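Long-range contacts in extracellular ligand-binding receptor (Sphaerobacter thermophilus, PDB 4ZPJ), which probably binds a small solute outside the cytoplasmic membrane and hands it to an ABC transporter: residues Ala311-Pro316 with Asn409-Arg414; Leu60-Gly65 with Glu99-Gln104. All coordinates share one frame; numbering follows the deposited sequence.

Contact 1. Residues Ala311-Pro316 with Asn409-Arg414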
# COMPACT_ATOMS: atom_id res chain seq x y z
N ALA A 311 10.77 -7.93 1.07
CA ALA A 311 11.87 -8.45 0.32
C ALA A 311 12.41 -9.82 0.79
O ALA A 311 13.12 -10.55 0.03
CB ALA A 311 12.95 -7.40 0.28
N TYR A 312 12.06 -10.22 2.01
CA TYR A 312 12.47 -11.55 2.52
C TYR A 312 11.46 -12.65 2.25
O TYR A 312 11.56 -13.72 2.84
CB TYR A 312 12.83 -11.48 4.02
CG TYR A 312 14.04 -10.56 4.21
CD1 TYR A 312 15.38 -11.05 4.12
CD2 TYR A 312 13.86 -9.21 4.31
CE1 TYR A 312 16.46 -10.18 4.21
CE2 TYR A 312 14.93 -8.33 4.42
CZ TYR A 312 16.23 -8.81 4.36
OH TYR A 312 17.23 -7.89 4.45
N ASN A 313 10.50 -12.42 1.34
CA ASN A 313 9.52 -13.43 1.08
C ASN A 313 10.25 -14.58 0.37
O ASN A 313 11.13 -14.33 -0.46
CB ASN A 313 8.39 -12.87 0.24
CG ASN A 313 7.19 -13.77 0.18
OD1 ASN A 313 6.99 -14.64 1.03
ND2 ASN A 313 6.38 -13.60 -0.85
N ASP A 314 9.92 -15.82 0.73
CA ASP A 314 10.77 -16.93 0.32
C ASP A 314 10.17 -17.61 -0.89
O ASP A 314 9.99 -18.82 -0.91
CB ASP A 314 11.01 -17.95 1.50
CG ASP A 314 9.70 -18.60 2.06
OD1 ASP A 314 8.60 -17.99 1.85
OD2 ASP A 314 9.75 -19.68 2.79
N THR A 315 9.86 -16.83 -1.91
CA THR A 315 9.28 -17.39 -3.13
C THR A 315 10.13 -16.98 -4.27
O THR A 315 10.78 -15.93 -4.20
CB THR A 315 7.87 -16.87 -3.41
OG1 THR A 315 7.89 -15.45 -3.69
CG2 THR A 315 6.91 -17.20 -2.20
N PRO A 316 10.13 -17.80 -5.34
CA PRO A 316 10.95 -17.49 -6.48
C PRO A 316 10.63 -16.14 -7.15
O PRO A 316 11.56 -15.46 -7.54
CB PRO A 316 10.68 -18.62 -7.46
CG PRO A 316 9.65 -19.49 -6.89
CD PRO A 316 9.41 -19.08 -5.46
N ASN A 409 11.84 -7.87 7.82
CA ASN A 409 10.48 -8.43 8.03
C ASN A 409 10.36 -9.84 7.49
O ASN A 409 10.41 -10.04 6.27
CB ASN A 409 9.45 -7.56 7.35
CG ASN A 409 9.16 -6.31 8.14
OD1 ASN A 409 8.59 -6.38 9.22
ND2 ASN A 409 9.55 -5.20 7.61
N ILE A 410 10.21 -10.81 8.39
CA ILE A 410 10.21 -12.21 8.03
C ILE A 410 8.77 -12.72 7.99
O ILE A 410 7.95 -12.43 8.90
CB ILE A 410 11.09 -13.02 9.01
CG1 ILE A 410 12.52 -12.48 9.00
CG2 ILE A 410 11.05 -14.52 8.68
CD1 ILE A 410 13.32 -12.68 7.72
N VAL A 411 8.44 -13.47 6.94
CA VAL A 411 7.08 -13.95 6.76
C VAL A 411 6.78 -15.14 7.67
O VAL A 411 7.49 -16.14 7.62
CB VAL A 411 6.81 -14.35 5.32
CG1 VAL A 411 5.41 -14.94 5.17
CG2 VAL A 411 6.94 -13.12 4.42
N VAL A 412 5.75 -15.03 8.50
CA VAL A 412 5.35 -16.16 9.37
C VAL A 412 4.11 -16.89 8.87
O VAL A 412 3.94 -18.09 9.14
CB VAL A 412 5.23 -15.80 10.87
CG1 VAL A 412 6.52 -15.19 11.41
CG2 VAL A 412 4.13 -14.83 11.16
N ASP A 413 3.30 -16.20 8.08
CA ASP A 413 2.05 -16.71 7.63
C ASP A 413 1.52 -15.88 6.46
O ASP A 413 1.90 -14.69 6.27
CB ASP A 413 1.03 -16.68 8.74
CG ASP A 413 -0.00 -17.79 8.64
OD1 ASP A 413 0.07 -18.66 7.75
OD2 ASP A 413 -0.87 -17.81 9.53
N ARG A 414 0.71 -16.55 5.64
CA ARG A 414 0.15 -15.97 4.44
C ARG A 414 -1.35 -16.07 4.45
O ARG A 414 -1.88 -17.09 4.86
CB ARG A 414 0.64 -16.73 3.30
CG ARG A 414 2.01 -16.34 2.82
CD ARG A 414 2.40 -17.14 1.56
NE ARG A 414 3.80 -16.82 1.42
CZ ARG A 414 4.81 -17.58 1.77
NH1 ARG A 414 4.62 -18.84 2.22
NH2 ARG A 414 6.03 -17.10 1.57
O HOH W 1 10.27 -14.48 4.92
O HOH W 2 4.04 -15.13 -1.17

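Contact 2. Residues Leu60-Gly65 with Glu99-Gln104. With ZN (zinc ion), chain H.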
# COMPACT_ATOMS: atom_id res chain seq x y z
N LEU A 60 0.77 10.01 -13.02
CA LEU A 60 0.55 11.19 -12.14
C LEU A 60 1.00 10.75 -10.76
O LEU A 60 0.44 9.80 -10.18
CB LEU A 60 -0.94 11.54 -12.07
CG LEU A 60 -1.26 12.75 -11.17
CD1 LEU A 60 -0.91 14.04 -11.89
CD2 LEU A 60 -2.74 12.81 -10.80
N LEU A 61 2.02 11.40 -10.21
CA LEU A 61 2.54 10.98 -8.91
C LEU A 61 2.90 12.20 -8.10
O LEU A 61 3.10 13.28 -8.67
CB LEU A 61 3.74 10.01 -9.09
CG LEU A 61 3.38 8.54 -9.46
CD1 LEU A 61 4.62 7.72 -9.77
CD2 LEU A 61 2.59 7.85 -8.37
N THR A 62 3.01 12.02 -6.78
CA THR A 62 3.57 13.06 -5.93
C THR A 62 5.02 12.77 -5.83
O THR A 62 5.40 11.76 -5.22
CB THR A 62 2.97 13.09 -4.51
OG1 THR A 62 1.63 13.52 -4.59
CG2 THR A 62 3.72 14.04 -3.64
N LEU A 63 5.84 13.64 -6.45
CA LEU A 63 7.24 13.35 -6.58
C LEU A 63 8.18 14.38 -5.97
O LEU A 63 9.38 14.19 -6.05
CB LEU A 63 7.63 13.15 -8.04
CG LEU A 63 6.98 11.97 -8.78
CD1 LEU A 63 7.15 12.17 -10.30
CD2 LEU A 63 7.62 10.68 -8.30
N SER A 64 7.62 15.43 -5.39
CA SER A 64 8.33 16.41 -4.57
C SER A 64 7.47 16.74 -3.33
O SER A 64 6.37 16.25 -3.19
CB SER A 64 8.56 17.70 -5.36
OG SER A 64 7.32 18.17 -5.86
N GLY A 65 7.97 17.61 -2.44
CA GLY A 65 7.39 17.77 -1.09
C GLY A 65 7.66 16.52 -0.23
O GLY A 65 8.22 15.52 -0.69
N GLU A 99 3.93 13.26 -14.75
CA GLU A 99 3.62 14.54 -14.13
C GLU A 99 3.61 14.48 -12.61
O GLU A 99 2.99 13.58 -11.98
CB GLU A 99 2.29 15.03 -14.64
CG GLU A 99 2.34 15.40 -16.12
CD GLU A 99 3.27 16.54 -16.39
OE1 GLU A 99 3.56 17.28 -15.42
OE2 GLU A 99 3.70 16.72 -17.56
N ASP A 100 4.31 15.44 -12.02
CA ASP A 100 4.36 15.62 -10.55
C ASP A 100 3.15 16.45 -10.08
O ASP A 100 2.93 17.60 -10.55
CB ASP A 100 5.65 16.37 -10.19
CG ASP A 100 5.80 16.65 -8.69
OD1 ASP A 100 5.00 16.13 -7.85
OD2 ASP A 100 6.76 17.41 -8.37
N SER A 101 2.37 15.88 -9.15
CA SER A 101 1.21 16.56 -8.56
C SER A 101 1.61 17.39 -7.33
O SER A 101 0.79 18.16 -6.83
CB SER A 101 0.13 15.56 -8.16
OG SER A 101 0.64 14.48 -7.39
N ALA A 102 2.84 17.19 -6.85
CA ALA A 102 3.40 17.90 -5.70
C ALA A 102 2.54 17.73 -4.47
O ALA A 102 2.48 18.63 -3.62
CB ALA A 102 3.59 19.40 -6.02
N GLY A 103 1.83 16.60 -4.39
CA GLY A 103 0.92 16.37 -3.28
C GLY A 103 -0.22 17.35 -3.13
O GLY A 103 -0.74 17.48 -2.04
N GLN A 104 -0.64 18.01 -4.21
CA GLN A 104 -1.68 19.06 -4.10
C GLN A 104 -2.87 18.81 -5.01
O GLN A 104 -2.72 18.80 -6.23
CB GLN A 104 -1.11 20.44 -4.49
CG GLN A 104 0.07 20.91 -3.66
CD GLN A 104 -0.31 21.32 -2.25
OE1 GLN A 104 -1.47 21.66 -1.97
NE2 GLN A 104 0.66 21.28 -1.34
ZN ZN H . 5.08 18.50 -17.10
O HOH W 3 3.92 19.54 -16.82
O HOH W 4 6.48 16.60 -17.44

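Contact 1. Residues Ala311-Pro316 with Asn409-Arg414
The guanidinium of R414 makes the direct polar bonds of this contact through NH2, which gives hydrogen bonds to two neighbouring loop residues. N313 OD1 accepts from R414 NH2 at 2.7 Å, in the plane of its own carbonyl, while the amide and guanidinium planes stand 42° apart. D314 OD1 lies 2.7 Å from R414 NH2 in a salt bridge, approached almost in line with its C-O bond, with carboxylate and guanidinium almost coplanar. The arginine chain is extended from CG to NE; N313 meets it with CG anti to the backbone N (chi1 -167°), and D314 with CG tucked between the backbone N and carbonyl carbon (chi1 60°). An alanine in place of R414 would remove both bonds and would probably leave the D314 carboxylate without this compensating charge.

Water extends the polar network: one molecule bridges Y312 O (2.6 Å) and V411 N (2.9 Å), and another links N313 ND2 with R414 NE, the latter weakly.

Apolar packing is slighter: Y312 CB rests 3.9 Å from I410 CD1. V411 CG1 lies over one face of the R414 guanidinium, and V411 CG2 sets a methyl against the N313 amide oxygen.

Here a loop ending in the T315 N-cap of helix 316-328 lies beside strand 407-418, antiparallel partner of 390-401, with R414 immediately after a classic beta bulge in which V412 and D413 both face L396.

Contact 2. Residues Leu60-Gly65 with Glu99-Gln104
D100 gathers three donors on one carboxylate, which its chi1 of 178°, with CG anti to the backbone N, turns toward the opposing loop. D100 OD1 accepts from L63 N at 3.0 Å and from A102 N at 2.6 Å, the latter closing an Asx turn; both donors stand above the carboxylate plane. The syn lone pair of D100 OD2 takes the hydroxyl of S64 at 2.7 Å from S64 OG, which chi1 of the serine places between its own backbone N and carbonyl carbon. So many donors would favour the ionised acid.

T62 holds OG1 beside its backbone N (chi1 -69°), where it receives a weak bond from G103 N at 3.1 Å. Its CG2, anti to the backbone N, passes so close to G103 that a CB there would be tight, and the positive phi of G103 also favours glycine. S101, its OG likewise tucked over its own backbone, bonds to E132. L60 has CG anti to the backbone N, which brings CD1 to 4.2 Å from S101 CB. E99 bends at chi2 (-63°) and chelates zinc, OE2 at 2.3 Å and OE1 at 2.6 Å, while K111 bonds to OE1.

Along the main chain, L61 N to E99 O and S101 N to L61 O close the end of the parallel ladder. Helix 105-117 covers the face of L60 and E99, L61 packs on helix 68-84, and strand 55-61 runs between strands 92-100 and 123-126.

The two contacts lie on opposite sides of the chain's centre, the centre of each about 17 Å from it and the two centres about 31 Å apart, and share no helix or strand. Both are partly buried, but contact 2 is the more enclosed: half of its touching residues are buried and none exposed, against two of eight in contact 1. Contact 2 joins adjacent parallel strands of a helix-flanked sheet, so main-chain bonds set its register and a carboxylate ties the loops that follow. Contact 1 sets a loop beside an antiparallel strand; no direct main-chain hydrogen bond crosses it, and the link is made by a charged guanidinium and bridging waters.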